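Local coordinates for polysaccharide Lyase Family 6 (Bacteroides cellulosilyticus, PDB 6QPS), which is a calcium-binding alginate lyase of polysaccharide lyase family 6, specific for mannuronic acid stretches of alginate, probably cleaving the chain by beta-elimination, at residues A[172-184]-A[196-208]. Numbering follows the deposited sequence.
Sequences ANKRVGGLVLQVW and IDHNFFGERQPYG
Arg204 reaches into the loop 174-179 and grips a single backbone oxygen, that of Gly178, with both terminal nitrogens, linking successive turns of the right-handed parallel beta-helix characteristic of this lyase family. The guanidinium meets it end-on: NH2 lies 2.8 Å from Gly178 O and in the carbonyl plane. NH1 approaches the same oxygen tilted 16° from that plane. With CG anti to the backbone N (chi1 -168°) and the chain extended to NE, the arginine runs alongside Lys174, whose CD rests over one guanidinium face, 3.6 Å from NH2 of Arg204. Lys174 turns its NZ to the carbonyls of Val176 and Glu154; this NZ and NH2 of Arg204 come within 4.1 Å, each with its own carbonyl partners, which probably eases the closeness of like charges. An alanine in place of Arg204 would remove both donors and is likely to leave the buried Gly178 O without these bonds and the loop less firmly tied. Water 2 accepts from NE of Arg204 and donates to Lys174 O, tying the guanidinium to the loop backbone on that side as well. Nearby, Tyr207 sets its ring against Gly177, OH 3.5 Å from CA, where a side chain would clash. Inside the coil, Leu181 and Ile196 meet tip to tip, CD2 to CD1 at 3.7 Å, and Val180 CG1 touches the edge of the Phe201 ring. The loop carrying Gly178 borders the calcium site, Leu179 packing on the ligand Glu213. Where strands 170-172 and 200-201 run out, Asn173 N donates to Glu203 O at 2.9 Å, and water 1 donates a hydrogen bond to that same oxygen while accepting one from Lys174 N.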
ATOM      1  N   ALA A 172       5.306  -8.622  -8.385  1.00  9.96           N
ATOM      2  CA  ALA A 172       5.356  -9.832  -7.573  1.00 10.90           C
ATOM      3  C   ALA A 172       6.758 -10.411  -7.453  1.00 10.13           C
ATOM      4  O   ALA A 172       7.645 -10.166  -8.275  1.00 10.21           O
ATOM      5  CB  ALA A 172       4.425 -10.922  -8.128  1.00 12.23           C
ATOM      6  N   ASN A 173       6.931 -11.223  -6.411  1.00 10.33           N
ATOM      7  CA  ASN A 173       8.126 -12.047  -6.198  1.00 11.49           C
ATOM      8  C   ASN A 173       9.390 -11.230  -5.951  1.00 12.36           C
ATOM      9  O   ASN A 173      10.475 -11.572  -6.434  1.00 12.67           O
ATOM     10  CB  ASN A 173       8.292 -13.058  -7.325  1.00 12.45           C
ATOM     11  CG  ASN A 173       7.057 -13.940  -7.457  1.00 13.09           C
ATOM     12  OD1 ASN A 173       6.677 -14.599  -6.503  1.00 15.64           O
ATOM     13  ND2 ASN A 173       6.383 -13.880  -8.591  1.00 13.37           N
ATOM     14  N   LYS A 174       9.247 -10.168  -5.158  1.00 10.40           N
ATOM     15  CA  LYS A 174      10.408  -9.478  -4.613  1.00 10.53           C
ATOM     16  C   LYS A 174      11.001 -10.328  -3.485  1.00 12.52           C
ATOM     17  O   LYS A 174      10.273 -10.763  -2.585  1.00 11.52           O
ATOM     18  CB  LYS A 174      10.033  -8.074  -4.130  1.00 10.69           C
ATOM     19  CG  LYS A 174      11.294  -7.216  -3.903  1.00  9.97           C
ATOM     20  CD  LYS A 174      10.939  -5.771  -3.511  1.00 11.70           C
ATOM     21  CE  LYS A 174      12.088  -4.779  -3.651  1.00 10.10           C
ATOM     22  NZ  LYS A 174      13.370  -5.354  -3.125  1.00 12.74           N
ATOM     23  N   ARG A 175      12.312 -10.605  -3.566  1.00 11.51           N
ATOM     24  CA  ARG A 175      13.002 -11.521  -2.662  1.00 12.54           C
ATOM     25  C   ARG A 175      14.146 -10.870  -1.901  1.00 17.25           C
ATOM     26  O   ARG A 175      14.716 -11.512  -1.009  1.00 22.25           O
ATOM     27  CB  ARG A 175      13.521 -12.750  -3.430  1.00 13.95           C
ATOM     28  CG  ARG A 175      12.419 -13.500  -4.204  1.00 13.84           C
ATOM     29  CD  ARG A 175      12.955 -14.702  -5.019  1.00 14.57           C
ATOM     30  NE  ARG A 175      11.921 -15.257  -5.893  1.00 18.30           N
ATOM     31  CZ  ARG A 175      10.996 -16.133  -5.500  1.00 20.82           C
ATOM     32  NH1 ARG A 175      10.974 -16.572  -4.247  1.00 24.06           N
ATOM     33  NH2 ARG A 175      10.104 -16.587  -6.366  1.00 19.99           N
ATOM     34  N   VAL A 176      14.510  -9.640  -2.241  1.00 14.18           N
ATOM     35  CA  VAL A 176      15.519  -8.858  -1.540  1.00 11.93           C
ATOM     36  C   VAL A 176      14.800  -7.791  -0.740  1.00 11.77           C
ATOM     37  O   VAL A 176      13.707  -7.352  -1.103  1.00 11.62           O
ATOM     38  CB  VAL A 176      16.479  -8.244  -2.584  1.00 13.00           C
ATOM     39  CG1 VAL A 176      17.438  -7.248  -1.957  1.00 14.90           C
ATOM     40  CG2 VAL A 176      17.248  -9.363  -3.326  1.00 16.43           C
ATOM     41  N   GLY A 177      15.421  -7.376   0.358  1.00 11.81           N
ATOM     42  CA  GLY A 177      14.886  -6.294   1.153  1.00 13.45           C
ATOM     43  C   GLY A 177      14.608  -5.040   0.343  1.00 11.55           C
ATOM     44  O   GLY A 177      15.272  -4.786  -0.675  1.00 11.42           O
ATOM     45  N   GLY A 178      13.648  -4.243   0.813  1.00 11.44           N
ATOM     46  CA  GLY A 178      13.293  -2.991   0.173  1.00 10.95           C
ATOM     47  C   GLY A 178      11.860  -2.927  -0.297  1.00 10.68           C
ATOM     48  O   GLY A 178      11.185  -3.948  -0.429  1.00 12.22           O
ATOM     49  N   LEU A 179      11.398  -1.712  -0.566  1.00 11.06           N
ATOM     50  CA  LEU A 179      10.018  -1.462  -0.947  1.00  9.44           C
ATOM     51  C   LEU A 179       9.712  -1.903  -2.379  1.00  9.76           C
ATOM     52  O   LEU A 179      10.537  -1.765  -3.282  1.00 10.63           O
ATOM     53  CB  LEU A 179       9.759   0.043  -0.841  1.00  9.99           C
ATOM     54  CG  LEU A 179       9.111   0.538   0.458  1.00 10.25           C
ATOM     55  CD1 LEU A 179       7.637   0.069   0.512  1.00 10.58           C
ATOM     56  CD2 LEU A 179       9.902   0.161   1.695  1.00 11.82           C
ATOM     57  N   VAL A 180       8.479  -2.387  -2.590  1.00  9.82           N
ATOM     58  CA  VAL A 180       7.942  -2.451  -3.949  1.00 10.05           C
ATOM     59  C   VAL A 180       7.690  -1.031  -4.468  1.00  8.44           C
ATOM     60  O   VAL A 180       8.135  -0.659  -5.564  1.00  9.08           O
ATOM     61  CB  VAL A 180       6.680  -3.341  -4.022  1.00  9.16           C
ATOM     62  CG1 VAL A 180       6.006  -3.222  -5.378  1.00  9.57           C
ATOM     63  CG2 VAL A 180       7.038  -4.794  -3.719  1.00 10.66           C
ATOM     64  N   LEU A 181       7.009  -0.210  -3.670  1.00  9.27           N
ATOM     65  CA  LEU A 181       6.590   1.127  -4.086  1.00  8.04           C
ATOM     66  C   LEU A 181       6.740   2.102  -2.922  1.00  9.03           C
ATOM     67  O   LEU A 181       5.983   2.044  -1.942  1.00  9.06           O
ATOM     68  CB  LEU A 181       5.160   1.086  -4.616  1.00  8.63           C
ATOM     69  CG  LEU A 181       4.496   2.371  -5.077  1.00 11.68           C
ATOM     70  CD1 LEU A 181       5.311   3.062  -6.095  1.00 14.24           C
ATOM     71  CD2 LEU A 181       3.103   2.065  -5.657  1.00 15.02           C
ATOM     72  N   GLN A 182       7.706   3.011  -3.049  1.00  9.41           N
ATOM     73  CA  GLN A 182       7.916   4.081  -2.083  1.00  8.74           C
ATOM     74  C   GLN A 182       7.414   5.408  -2.638  1.00  8.09           C
ATOM     75  O   GLN A 182       7.763   5.792  -3.765  1.00  9.13           O
ATOM     76  CB  GLN A 182       9.407   4.226  -1.793  1.00  9.94           C
ATOM     77  CG  GLN A 182       9.791   5.434  -0.936  1.00  8.19           C
ATOM     78  CD  GLN A 182       9.431   5.244   0.528  1.00  9.10           C
ATOM     79  OE1 GLN A 182       9.788   4.247   1.144  1.00 10.99           O
ATOM     80  NE2 GLN A 182       8.731   6.225   1.101  1.00  9.94           N
ATOM     81  N   VAL A 183       6.630   6.120  -1.838  1.00  8.37           N
ATOM     82  CA  VAL A 183       6.273   7.511  -2.111  1.00  9.50           C
ATOM     83  C   VAL A 183       7.266   8.380  -1.337  1.00  8.10           C
ATOM     84  O   VAL A 183       7.212   8.454  -0.101  1.00  8.32           O
ATOM     85  CB  VAL A 183       4.810   7.802  -1.737  1.00  8.18           C
ATOM     86  CG1 VAL A 183       4.476   9.248  -2.102  1.00  9.68           C
ATOM     87  CG2 VAL A 183       3.864   6.831  -2.449  1.00  9.69           C
ATOM     88  N   TRP A 184       8.170   9.036  -2.062  1.00  8.95           N
ATOM     89  CA  TRP A 184       9.189   9.877  -1.455  1.00  9.28           C
ATOM     90  C   TRP A 184       8.678  11.293  -1.288  1.00  9.81           C
ATOM     91  O   TRP A 184       8.192  11.895  -2.249  1.00  8.98           O
ATOM     92  CB  TRP A 184      10.395   9.965  -2.377  1.00  9.47           C
ATOM     93  CG  TRP A 184      11.185   8.690  -2.538  1.00  8.58           C
ATOM     94  CD1 TRP A 184      11.009   7.737  -3.494  1.00  9.64           C
ATOM     95  CD2 TRP A 184      12.308   8.264  -1.747  1.00  8.88           C
ATOM     96  NE1 TRP A 184      11.945   6.731  -3.347  1.00  9.38           N
ATOM     97  CE2 TRP A 184      12.758   7.038  -2.291  1.00  9.43           C
ATOM     98  CE3 TRP A 184      12.977   8.795  -0.639  1.00 11.17           C
ATOM     99  CZ2 TRP A 184      13.833   6.335  -1.754  1.00 12.44           C
ATOM    100  CZ3 TRP A 184      14.053   8.100  -0.122  1.00 14.49           C
ATOM    101  CH2 TRP A 184      14.454   6.873  -0.668  1.00 13.46           C
ATOM    102  N   ILE A 196      -2.504   5.572  -7.077  1.00  7.20           N
ATOM    103  CA  ILE A 196      -2.036   4.186  -7.193  1.00  7.89           C
ATOM    104  C   ILE A 196      -3.317   3.357  -7.235  1.00  7.52           C
ATOM    105  O   ILE A 196      -3.973   3.179  -6.196  1.00  7.45           O
ATOM    106  CB  ILE A 196      -1.138   3.803  -6.009  1.00  7.67           C
ATOM    107  CG1 ILE A 196       0.132   4.686  -5.975  1.00  8.52           C
ATOM    108  CG2 ILE A 196      -0.828   2.316  -6.033  1.00  8.46           C
ATOM    109  CD1 ILE A 196       0.819   4.774  -4.612  1.00  9.66           C
ATOM    110  N   ASP A 197      -3.703   2.865  -8.423  1.00  7.76           N
ATOM    111  CA  ASP A 197      -5.013   2.252  -8.590  1.00  7.91           C
ATOM    112  C   ASP A 197      -4.996   1.037  -9.512  1.00  7.75           C
ATOM    113  O   ASP A 197      -4.258   0.967 -10.500  1.00  8.44           O
ATOM    114  CB  ASP A 197      -6.059   3.277  -9.107  1.00  9.02           C
ATOM    115  CG  ASP A 197      -5.791   3.736 -10.537  1.00 11.30           C
ATOM    116  OD1 ASP A 197      -4.841   4.495 -10.764  1.00  9.83           O
ATOM    117  OD2 ASP A 197      -6.528   3.294 -11.462  1.00 13.48           O
ATOM    118  N   HIS A 198      -5.863   0.080  -9.199  1.00  7.89           N
ATOM    119  CA  HIS A 198      -6.088  -1.099 -10.046  1.00  7.18           C
ATOM    120  C   HIS A 198      -4.822  -1.928 -10.270  1.00  8.00           C
ATOM    121  O   HIS A 198      -4.695  -2.605 -11.295  1.00  9.69           O
ATOM    122  CB  HIS A 198      -6.744  -0.742 -11.386  1.00  9.08           C
ATOM    123  CG  HIS A 198      -8.070  -0.070 -11.238  1.00  9.60           C
ATOM    124  ND1 HIS A 198      -9.259  -0.751 -11.060  1.00 13.72           N
ATOM    125  CD2 HIS A 198      -8.390   1.241 -11.255  1.00 10.60           C
ATOM    126  CE1 HIS A 198     -10.252   0.121 -10.983  1.00 10.34           C
ATOM    127  NE2 HIS A 198      -9.750   1.340 -11.078  1.00 14.38           N
ATOM    128  N   ASN A 199      -3.898  -1.917  -9.309  1.00  8.17           N
ATOM    129  CA  ASN A 199      -2.709  -2.756  -9.400  1.00  8.22           C
ATOM    130  C   ASN A 199      -2.910  -4.050  -8.628  1.00  8.24           C
ATOM    131  O   ASN A 199      -3.729  -4.133  -7.702  1.00  9.11           O
ATOM    132  CB  ASN A 199      -1.503  -2.015  -8.831  1.00  7.92           C
ATOM    133  CG  ASN A 199      -1.258  -0.727  -9.530  1.00  7.96           C
ATOM    134  OD1 ASN A 199      -0.835  -0.691 -10.678  1.00  8.12           O
ATOM    135  ND2 ASN A 199      -1.506   0.361  -8.833  1.00  7.81           N
ATOM    136  N   PHE A 200      -2.171  -5.079  -9.045  1.00  9.18           N
ATOM    137  CA  PHE A 200      -2.121  -6.370  -8.368  1.00  8.48           C
ATOM    138  C   PHE A 200      -0.721  -6.525  -7.769  1.00  8.22           C
ATOM    139  O   PHE A 200       0.263  -6.734  -8.496  1.00  9.33           O
ATOM    140  CB  PHE A 200      -2.450  -7.498  -9.356  1.00  9.18           C
ATOM    141  CG  PHE A 200      -2.793  -8.828  -8.701  1.00  9.26           C
ATOM    142  CD1 PHE A 200      -1.802  -9.638  -8.179  1.00 11.13           C
ATOM    143  CD2 PHE A 200      -4.110  -9.246  -8.620  1.00  9.79           C
ATOM    144  CE1 PHE A 200      -2.127 -10.859  -7.596  1.00 11.29           C
ATOM    145  CE2 PHE A 200      -4.434 -10.455  -8.032  1.00 10.76           C
ATOM    146  CZ  PHE A 200      -3.440 -11.243  -7.516  1.00 11.41           C
ATOM    147  N   PHE A 201      -0.637  -6.407  -6.450  1.00  7.67           N
ATOM    148  CA  PHE A 201       0.608  -6.611  -5.713  1.00  8.76           C
ATOM    149  C   PHE A 201       0.588  -8.074  -5.277  1.00  8.72           C
ATOM    150  O   PHE A 201      -0.191  -8.452  -4.400  1.00  9.51           O
ATOM    151  CB  PHE A 201       0.688  -5.660  -4.519  1.00  9.30           C
ATOM    152  CG  PHE A 201       0.726  -4.199  -4.898  1.00  7.69           C
ATOM    153  CD1 PHE A 201      -0.441  -3.472  -4.939  1.00  8.91           C
ATOM    154  CD2 PHE A 201       1.912  -3.552  -5.214  1.00 10.46           C
ATOM    155  CE1 PHE A 201      -0.445  -2.144  -5.293  1.00  8.26           C
ATOM    156  CE2 PHE A 201       1.922  -2.192  -5.550  1.00  9.88           C
ATOM    157  CZ  PHE A 201       0.739  -1.497  -5.600  1.00 10.43           C
ATOM    158  N   GLY A 202       1.370  -8.920  -5.948  1.00  9.44           N
ATOM    159  CA  GLY A 202       1.390 -10.350  -5.686  1.00 10.34           C
ATOM    160  C   GLY A 202       2.364 -10.786  -4.608  1.00 10.74           C
ATOM    161  O   GLY A 202       2.823 -10.001  -3.768  1.00 10.01           O
ATOM    162  N   GLU A 203       2.709 -12.065  -4.669  1.00  9.80           N
ATOM    163  CA  GLU A 203       3.311 -12.726  -3.532  1.00 10.35           C
ATOM    164  C   GLU A 203       4.621 -12.075  -3.109  1.00 10.11           C
ATOM    165  O   GLU A 203       5.475 -11.722  -3.934  1.00 10.19           O
ATOM    166  CB  GLU A 203       3.543 -14.193  -3.881  1.00 14.40           C
ATOM    167  CG  GLU A 203       4.085 -14.988  -2.691  1.00 18.54           C
ATOM    168  CD  GLU A 203       3.826 -16.481  -2.782  1.00 31.30           C
ATOM    169  OE1 GLU A 203       3.726 -17.000  -3.909  1.00 29.01           O
ATOM    170  OE2 GLU A 203       3.730 -17.127  -1.716  1.00 32.57           O
ATOM    171  N   ARG A 204       4.793 -11.988  -1.795  1.00 10.44           N
ATOM    172  CA  ARG A 204       6.067 -11.663  -1.180  1.00  9.21           C
ATOM    173  C   ARG A 204       6.236 -12.597   0.005  1.00 11.22           C
ATOM    174  O   ARG A 204       5.398 -12.592   0.918  1.00 11.90           O
ATOM    175  CB  ARG A 204       6.126 -10.206  -0.716  1.00 10.41           C
ATOM    176  CG  ARG A 204       7.558  -9.787  -0.349  1.00 12.04           C
ATOM    177  CD  ARG A 204       7.755  -8.310  -0.083  1.00 11.24           C
ATOM    178  NE  ARG A 204       9.183  -8.050  -0.001  1.00 11.57           N
ATOM    179  CZ  ARG A 204       9.738  -6.840  -0.061  1.00 10.46           C
ATOM    180  NH1 ARG A 204       8.975  -5.759  -0.153  1.00  9.35           N
ATOM    181  NH2 ARG A 204      11.059  -6.738  -0.032  1.00 10.72           N
ATOM    182  N   GLN A 205       7.293 -13.407  -0.010  1.00 11.72           N
ATOM    183  CA  GLN A 205       7.510 -14.353   1.067  1.00 13.17           C
ATOM    184  C   GLN A 205       8.085 -13.684   2.318  1.00 11.97           C
ATOM    185  O   GLN A 205       8.670 -12.599   2.252  1.00 11.89           O
ATOM    186  CB  GLN A 205       8.453 -15.447   0.594  1.00 16.50           C
ATOM    187  CG  GLN A 205       7.866 -16.340  -0.494  1.00 30.90           C
ATOM    188  CD  GLN A 205       7.063 -17.503   0.064  1.00 50.52           C
ATOM    189  OE1 GLN A 205       7.218 -17.890   1.225  1.00 53.86           O
ATOM    190  NE2 GLN A 205       6.195 -18.068  -0.767  1.00 56.69           N
ATOM    191  N   PRO A 206       7.924 -14.317   3.480  1.00 13.21           N
ATOM    192  CA  PRO A 206       8.476 -13.734   4.709  1.00 12.43           C
ATOM    193  C   PRO A 206       9.962 -13.403   4.604  1.00 15.19           C
ATOM    194  O   PRO A 206      10.776 -14.238   4.213  1.00 14.92           O
ATOM    195  CB  PRO A 206       8.190 -14.807   5.765  1.00 14.42           C
ATOM    196  CG  PRO A 206       6.919 -15.478   5.259  1.00 14.72           C
ATOM    197  CD  PRO A 206       7.124 -15.531   3.756  1.00 14.63           C
ATOM    198  N   TYR A 207      10.312 -12.176   4.998  1.00 13.96           N
ATOM    199  CA  TYR A 207      11.685 -11.689   4.970  1.00 12.07           C
ATOM    200  C   TYR A 207      12.453 -12.040   6.236  1.00 14.09           C
ATOM    201  O   TYR A 207      13.679 -12.168   6.191  1.00 16.07           O
ATOM    202  CB  TYR A 207      11.667 -10.156   4.768  1.00 13.03           C
ATOM    203  CG  TYR A 207      13.008  -9.489   4.510  1.00 14.05           C
ATOM    204  CD1 TYR A 207      13.856  -9.947   3.517  1.00 14.17           C
ATOM    205  CD2 TYR A 207      13.417  -8.376   5.249  1.00 14.81           C
ATOM    206  CE1 TYR A 207      15.102  -9.342   3.294  1.00 16.05           C
ATOM    207  CE2 TYR A 207      14.638  -7.762   5.022  1.00 14.33           C
ATOM    208  CZ  TYR A 207      15.476  -8.242   4.050  1.00 14.68           C
ATOM    209  OH  TYR A 207      16.685  -7.611   3.833  1.00 18.59           O
ATOM    210  N   GLY A 208      11.769 -12.144   7.371  1.00 15.74           N
ATOM    211  CA  GLY A 208      12.463 -12.450   8.605  1.00 18.92           C
ATOM    212  C   GLY A 208      13.071 -11.253   9.295  1.00 19.98           C
ATOM    213  O   GLY A 208      13.868 -11.423  10.228  1.00 22.43           O
TER
HETATM  214  O   HOH W   1       6.708  -9.166  -3.964  1.00 11.57           O
HETATM  215  O   HOH W   2      11.346  -9.814  -0.137  1.00 14.58           O
HETATM  216  O   HOH W   3       9.157 -13.221  -2.248  1.00 16.03           O
HETATM  217  O   HOH W   4      17.940  -8.266   1.534  1.00 16.18           O